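Local coordinates for protein paenibacillus xanthan lyase (Paenibacillus, PDB 6F2P) that cleaves the polysaccharide xanthan as a lyase of polysaccharide lyase family 8, probably by beta-elimination, and carries several bound calcium ions, at residues A[437-441]-A[478-484]; A[494-499]-A[643-649]. All coordinates share one frame; numbering follows the deposited sequence.

Following the chain from its N terminus, contact 1 (437-441 with 478-484) closes first, and only after it does contact 2 (494-499 with 643-649) open, so the two stand in series and neither nests nor crosses. Contact 1 closes a loop of 36 residues and ties edge strand 439-441 of one sheet to strand 481-488 of another within the super-sandwich region. Contact 2 spans 143 residues and joins that second sheet, through strand 493-501, to strand 646-651 of the C-terminal beta-sandwich region. Strands 481-488 and 493-501 are sheet neighbours, Lys483 N lying 2.9 Å from Ser498 O, and the contact centres are about 13 Å apart.

Contact 1 (A[437-441]-A[478-484]); sequences GTTVL and KSLTAKK
Lys484 NZ donates to two acceptors two residues apart, Gly437 O at 2.7 Å and Thr439 OG1 at 2.7 Å. The carbonyl bond lies in the carbonyl plane, with a C=O...N angle of 154°. A third partner, Tyr615 OH, also bonds this buried ammonium. The Lys484 chain is bent at its last two torsions, which turns NZ toward Gly437 while its CD runs alongside Thr439 CB. Were Lys484 replaced by an alanine, Gly437 O and Thr439 OG1 would probably lose the donor they share, and a gap is likely beside the threonine. The backbones run nearly antiparallel, 155° apart, yet Thr439 and Ala482 CA atoms are 7.6 Å apart, and side chains, not backbone-to-backbone bonds, fill the gap between two sheets of the super-sandwich, with strand 439-441 at the edge of its sheet. Further along, Leu480 CD2 packs against the peptide joining Val440 and Leu441, 3.7 Å from Leu441 N, and the two leucines lie side by side, pointing opposite ways. Leu441 CD1 meets the aliphatic chain of Lys478 at CD, 3.6 Å away, where the bend at chi2 (-61°) folds that lysine around the methyl.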
ATOM      1  N   GLY A 437       8.773  -2.904  18.151  1.00 12.75           N
ATOM      2  CA  GLY A 437       8.221  -3.626  17.022  1.00 12.64           C
ATOM      3  C   GLY A 437       9.259  -4.081  16.021  1.00 12.83           C
ATOM      4  O   GLY A 437       9.040  -5.051  15.297  1.00 12.91           O
ATOM      5  N   THR A 438      10.390  -3.384  15.985  1.00 14.83           N
ATOM      6  CA  THR A 438      11.414  -3.632  14.975  1.00 15.17           C
ATOM      7  C   THR A 438      12.160  -4.944  15.187  1.00 14.21           C
ATOM      8  O   THR A 438      12.303  -5.409  16.320  1.00 16.06           O
ATOM      9  CB  THR A 438      12.454  -2.498  14.956  1.00 12.61           C
ATOM     10  OG1 THR A 438      12.993  -2.327  16.272  1.00 10.40           O
ATOM     11  CG2 THR A 438      11.810  -1.197  14.509  1.00 13.17           C
ATOM     12  N   THR A 439      12.641  -5.525  14.091  1.00 10.80           N
ATOM     13  CA  THR A 439      13.616  -6.605  14.161  1.00 14.79           C
ATOM     14  C   THR A 439      14.944  -6.080  13.641  1.00 14.10           C
ATOM     15  O   THR A 439      15.017  -5.659  12.495  1.00 18.07           O
ATOM     16  CB  THR A 439      13.186  -7.802  13.300  1.00 15.57           C
ATOM     17  OG1 THR A 439      12.002  -8.380  13.859  1.00 17.12           O
ATOM     18  CG2 THR A 439      14.280  -8.846  13.241  1.00  9.33           C
ATOM     19  N   VAL A 440      15.988  -6.106  14.469  1.00 11.65           N
ATOM     20  CA  VAL A 440      17.275  -5.491  14.107  1.00 19.47           C
ATOM     21  C   VAL A 440      18.525  -6.294  14.497  1.00 21.48           C
ATOM     22  O   VAL A 440      18.459  -7.214  15.326  1.00 19.47           O
ATOM     23  CB  VAL A 440      17.440  -4.109  14.775  1.00 14.22           C
ATOM     24  CG1 VAL A 440      16.365  -3.135  14.312  1.00 15.21           C
ATOM     25  CG2 VAL A 440      17.433  -4.260  16.293  1.00 11.86           C
ATOM     26  N   LEU A 441      19.663  -5.933  13.899  1.00 14.29           N
ATOM     27  CA  LEU A 441      20.967  -6.392  14.376  1.00 16.99           C
ATOM     28  C   LEU A 441      21.336  -5.518  15.558  1.00 20.11           C
ATOM     29  O   LEU A 441      21.249  -4.291  15.471  1.00 17.30           O
ATOM     30  CB  LEU A 441      22.034  -6.233  13.302  1.00 13.99           C
ATOM     31  CG  LEU A 441      21.857  -7.062  12.038  1.00 21.17           C
ATOM     32  CD1 LEU A 441      22.933  -6.690  11.019  1.00 17.85           C
ATOM     33  CD2 LEU A 441      21.883  -8.561  12.363  1.00 16.23           C
ATOM     34  N   LYS A 478      22.737  -4.926   5.075  1.00 15.91           N
ATOM     35  CA  LYS A 478      22.863  -6.097   5.928  1.00 19.18           C
ATOM     36  C   LYS A 478      22.294  -7.332   5.242  1.00 22.84           C
ATOM     37  O   LYS A 478      21.599  -7.228   4.229  1.00 26.15           O
ATOM     38  CB  LYS A 478      22.161  -5.859   7.262  1.00 20.97           C
ATOM     39  CG  LYS A 478      22.589  -4.573   7.985  1.00 22.45           C
ATOM     40  CD  LYS A 478      24.058  -4.560   8.322  1.00 14.39           C
ATOM     41  CE  LYS A 478      24.375  -3.434   9.314  1.00 21.23           C
ATOM     42  NZ  LYS A 478      25.853  -3.260   9.534  1.00 19.12           N
ATOM     43  N   SER A 479      22.603  -8.509   5.775  1.00 18.03           N
ATOM     44  CA  SER A 479      22.012  -9.723   5.233  1.00 21.64           C
ATOM     45  C   SER A 479      20.664  -9.943   5.904  1.00 24.76           C
ATOM     46  O   SER A 479      19.787 -10.615   5.349  1.00 23.31           O
ATOM     47  CB  SER A 479      22.912 -10.934   5.463  1.00 18.15           C
ATOM     48  OG  SER A 479      23.028 -11.225   6.846  1.00 20.37           O
ATOM     49  N   LEU A 480      20.518  -9.362   7.097  1.00 16.73           N
ATOM     50  CA  LEU A 480      19.342  -9.554   7.937  1.00 16.41           C
ATOM     51  C   LEU A 480      18.066  -9.472   7.135  1.00 18.88           C
ATOM     52  O   LEU A 480      17.876  -8.556   6.336  1.00 21.69           O
ATOM     53  CB  LEU A 480      19.294  -8.534   9.085  1.00 13.30           C
ATOM     54  CG  LEU A 480      18.040  -8.657   9.962  1.00 15.08           C
ATOM     55  CD1 LEU A 480      17.916 -10.057  10.563  1.00 13.72           C
ATOM     56  CD2 LEU A 480      17.983  -7.607  11.063  1.00 13.51           C
ATOM     57  N   THR A 481      17.201 -10.456   7.335  1.00 20.56           N
ATOM     58  CA  THR A 481      15.915 -10.476   6.669  1.00 15.57           C
ATOM     59  C   THR A 481      14.899 -11.150   7.581  1.00 17.61           C
ATOM     60  O   THR A 481      15.261 -11.964   8.435  1.00 17.95           O
ATOM     61  CB  THR A 481      16.017 -11.195   5.314  1.00 19.94           C
ATOM     62  OG1 THR A 481      14.875 -10.883   4.510  1.00 22.55           O
ATOM     63  CG2 THR A 481      16.138 -12.697   5.514  1.00 20.67           C
ATOM     64  N   ALA A 482      13.630 -10.793   7.429  1.00 18.36           N
ATOM     65  CA  ALA A 482      12.594 -11.349   8.288  1.00 14.49           C
ATOM     66  C   ALA A 482      11.204 -11.163   7.705  1.00 19.43           C
ATOM     67  O   ALA A 482      10.969 -10.249   6.910  1.00 16.34           O
ATOM     68  CB  ALA A 482      12.662 -10.714   9.652  1.00 10.47           C
ATOM     69  N   LYS A 483      10.284 -12.037   8.107  1.00 18.03           N
ATOM     70  CA  LYS A 483       8.875 -11.866   7.773  1.00 14.88           C
ATOM     71  C   LYS A 483       8.070 -11.528   9.026  1.00 16.32           C
ATOM     72  O   LYS A 483       7.874 -12.362   9.922  1.00 16.50           O
ATOM     73  CB  LYS A 483       8.324 -13.088   7.042  1.00 13.40           C
ATOM     74  CG  LYS A 483       8.804 -13.163   5.610  1.00 13.97           C
ATOM     75  CD  LYS A 483       8.813 -14.580   5.067  1.00 16.82           C
ATOM     76  CE  LYS A 483       9.307 -14.588   3.628  1.00 20.35           C
ATOM     77  NZ  LYS A 483       9.239 -15.932   2.999  1.00 21.87           N
ATOM     78  N   LYS A 484       7.629 -10.276   9.084  1.00 14.92           N
ATOM     79  CA  LYS A 484       6.934  -9.744  10.243  1.00 14.81           C
ATOM     80  C   LYS A 484       5.494  -9.437   9.856  1.00 17.91           C
ATOM     81  O   LYS A 484       5.238  -8.783   8.834  1.00 14.05           O
ATOM     82  CB  LYS A 484       7.635  -8.472  10.728  1.00 12.08           C
ATOM     83  CG  LYS A 484       9.122  -8.651  10.961  1.00 13.26           C
ATOM     84  CD  LYS A 484       9.868  -7.313  11.034  1.00 13.91           C
ATOM     85  CE  LYS A 484       9.384  -6.453  12.204  1.00 12.29           C
ATOM     86  NZ  LYS A 484       9.757  -7.006  13.536  1.00  9.77           N
TER

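Contact 2 (A[494-499]-A[643-649]); sequences VALGSG and SSSAQAV
Val494 and Val649 meet tip to tip at the tightly packed end of this contact, both methyls of each engaged: CG1 of Val494 lies 3.8 Å from CG2 of Val649, and CG2 of Val494 touches CG1 of Val649. Leu496 joins them by laying CD1 across Val649 CG2 at 3.7 Å, with Gln647 CB a little farther from the same methyl. The leucine's CG stands anti to its carbonyl carbon (chi1 -60°), and an extended chi2 carries CD1 over to the opposing strand. Phe487 touches Val494, Leu496 and Val649 alike, extending the apolar layer beyond the pair of strands. The two strands run antiparallel at 160° with their axes 8.4 Å apart, as expected of facing sheets joined through side chains. Here the super-sandwich region, through strand 493-501, packs against strand 646-651 of the C-terminal beta-sandwich region. Gln647 stands midway and runs alongside Leu496, head to tail, so that its NE2 comes 3.7 Å from Leu496 CB. Its amide is buried but well supplied: OE1 accepts from Ser485 OG and Trp662 NE1, and NE2 donates to Asn642 OD1 and Lys483 O, bonds that would fix which way the amide is flipped. Toward the other end the packing thins: Gly499, Ser643 and Ser644 are partly exposed, though Ser498 remains buried. Ser498 OG reaches Ser643 O at 2.8 Å, a weak hydrogen bond, and Gly499 CA comes no nearer to Ser644 CB than 4.4 Å. The turn there has its own bracing: Ser643 OG accepts from Ser645 N at 3.0 Å, an ST turn, and is also bonded to Glu641. On this looser side a molecule of 2-methylpentane-2,4-diol, probably from the crystallisation liquor, lies about 4 Å from the Ser644 side chain.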
ATOM      1  N   VAL A 494      -1.830  -8.925  17.365  1.00 11.46           N
ATOM      2  CA  VAL A 494      -0.924 -10.060  17.358  1.00 12.64           C
ATOM      3  C   VAL A 494       0.233  -9.751  16.423  1.00 15.08           C
ATOM      4  O   VAL A 494       0.023  -9.314  15.286  1.00 15.75           O
ATOM      5  CB  VAL A 494      -1.622 -11.360  16.916  1.00 16.33           C
ATOM      6  CG1 VAL A 494      -0.638 -12.523  16.931  1.00 10.36           C
ATOM      7  CG2 VAL A 494      -2.825 -11.654  17.813  1.00 13.15           C
ATOM      8  N   ALA A 495       1.451  -9.965  16.910  1.00 13.24           N
ATOM      9  CA  ALA A 495       2.653  -9.758  16.111  1.00 12.96           C
ATOM     10  C   ALA A 495       3.381 -11.085  15.924  1.00 14.75           C
ATOM     11  O   ALA A 495       3.678 -11.779  16.901  1.00 14.94           O
ATOM     12  CB  ALA A 495       3.569  -8.732  16.778  1.00 10.71           C
ATOM     13  N   LEU A 496       3.653 -11.436  14.670  1.00 10.97           N
ATOM     14  CA  LEU A 496       4.335 -12.681  14.356  1.00 10.66           C
ATOM     15  C   LEU A 496       5.572 -12.432  13.520  1.00 15.01           C
ATOM     16  O   LEU A 496       5.589 -11.557  12.653  1.00 17.24           O
ATOM     17  CB  LEU A 496       3.421 -13.616  13.572  1.00 15.74           C
ATOM     18  CG  LEU A 496       2.110 -14.085  14.197  1.00 15.54           C
ATOM     19  CD1 LEU A 496       1.500 -15.152  13.304  1.00 12.25           C
ATOM     20  CD2 LEU A 496       2.329 -14.610  15.608  1.00 11.65           C
ATOM     21  N   GLY A 497       6.605 -13.222  13.771  1.00 14.11           N
ATOM     22  CA  GLY A 497       7.797 -13.163  12.957  1.00 13.30           C
ATOM     23  C   GLY A 497       8.318 -14.561  12.699  1.00 17.12           C
ATOM     24  O   GLY A 497       8.210 -15.438  13.551  1.00 17.26           O
ATOM     25  N   SER A 498       8.877 -14.763  11.515  1.00 13.02           N
ATOM     26  CA  SER A 498       9.513 -16.016  11.167  1.00 15.53           C
ATOM     27  C   SER A 498      10.397 -15.740   9.972  1.00 16.26           C
ATOM     28  O   SER A 498      10.388 -14.631   9.432  1.00 17.87           O
ATOM     29  CB  SER A 498       8.468 -17.046  10.766  1.00 20.72           C
ATOM     30  OG  SER A 498       7.920 -16.691   9.510  1.00 21.02           O
ATOM     31  N   GLY A 499      11.147 -16.751   9.547  1.00 18.05           N
ATOM     32  CA  GLY A 499      12.100 -16.589   8.464  1.00 16.35           C
ATOM     33  C   GLY A 499      13.219 -15.630   8.822  1.00 18.79           C
ATOM     34  O   GLY A 499      13.879 -15.094   7.941  1.00 19.92           O
ATOM     35  N   SER A 643       5.093 -19.392   9.771  1.00 14.33           N
ATOM     36  CA  SER A 643       6.245 -19.908   9.050  1.00 13.50           C
ATOM     37  C   SER A 643       6.643 -18.936   7.954  1.00 16.65           C
ATOM     38  O   SER A 643       6.033 -17.877   7.798  1.00 12.62           O
ATOM     39  CB  SER A 643       5.918 -21.256   8.417  1.00 17.91           C
ATOM     40  OG  SER A 643       5.068 -21.085   7.295  1.00 17.69           O
ATOM     41  N   SER A 644       7.659 -19.312   7.187  1.00 17.49           N
ATOM     42  CA  SER A 644       8.134 -18.495   6.084  1.00 18.13           C
ATOM     43  C   SER A 644       7.213 -18.640   4.869  1.00 17.27           C
ATOM     44  O   SER A 644       7.384 -17.970   3.850  1.00 17.62           O
ATOM     45  CB  SER A 644       9.564 -18.895   5.720  1.00 22.66           C
ATOM     46  OG  SER A 644       9.591 -20.230   5.250  1.00 29.03           O
ATOM     47  N   SER A 645       6.226 -19.517   4.976  1.00 18.37           N
ATOM     48  CA  SER A 645       5.335 -19.742   3.855  1.00 17.75           C
ATOM     49  C   SER A 645       4.061 -18.936   4.064  1.00 18.09           C
ATOM     50  O   SER A 645       3.485 -18.408   3.105  1.00 16.85           O
ATOM     51  CB  SER A 645       5.039 -21.232   3.677  1.00 15.05           C
ATOM     52  OG  SER A 645       4.207 -21.449   2.548  1.00 28.06           O
ATOM     53  N   ALA A 646       3.638 -18.824   5.322  1.00 12.64           N
ATOM     54  CA  ALA A 646       2.453 -18.046   5.662  1.00 11.91           C
ATOM     55  C   ALA A 646       2.398 -17.753   7.144  1.00 11.35           C
ATOM     56  O   ALA A 646       3.004 -18.462   7.951  1.00 16.83           O
ATOM     57  CB  ALA A 646       1.185 -18.781   5.232  1.00 11.08           C
ATOM     58  N   GLN A 647       1.650 -16.718   7.496  1.00  7.55           N
ATOM     59  CA  GLN A 647       1.464 -16.341   8.887  1.00 12.62           C
ATOM     60  C   GLN A 647      -0.004 -16.023   9.058  1.00 11.31           C
ATOM     61  O   GLN A 647      -0.540 -15.142   8.387  1.00 16.89           O
ATOM     62  CB  GLN A 647       2.332 -15.122   9.248  1.00 10.17           C
ATOM     63  CG  GLN A 647       3.822 -15.414   9.169  1.00 10.11           C
ATOM     64  CD  GLN A 647       4.677 -14.188   9.346  1.00 17.74           C
ATOM     65  OE1 GLN A 647       4.703 -13.302   8.486  1.00 21.36           O
ATOM     66  NE2 GLN A 647       5.392 -14.125  10.465  1.00 16.36           N
ATOM     67  N   ALA A 648      -0.669 -16.749   9.942  1.00  9.49           N
ATOM     68  CA  ALA A 648      -2.111 -16.615  10.041  1.00 11.69           C
ATOM     69  C   ALA A 648      -2.601 -16.641  11.484  1.00 13.44           C
ATOM     70  O   ALA A 648      -2.114 -17.421  12.312  1.00 11.94           O
ATOM     71  CB  ALA A 648      -2.795 -17.689   9.215  1.00 14.16           C
ATOM     72  N   VAL A 649      -3.556 -15.760  11.768  1.00 12.52           N
ATOM     73  CA  VAL A 649      -4.150 -15.635  13.089  1.00 12.13           C
ATOM     74  C   VAL A 649      -5.664 -15.497  12.957  1.00 13.72           C
ATOM     75  O   VAL A 649      -6.165 -14.781  12.081  1.00 12.00           O
ATOM     76  CB  VAL A 649      -3.582 -14.411  13.835  1.00 13.31           C
ATOM     77  CG1 VAL A 649      -4.290 -14.205  15.187  1.00 12.20           C
ATOM     78  CG2 VAL A 649      -2.089 -14.553  14.019  1.00 12.35           C
TER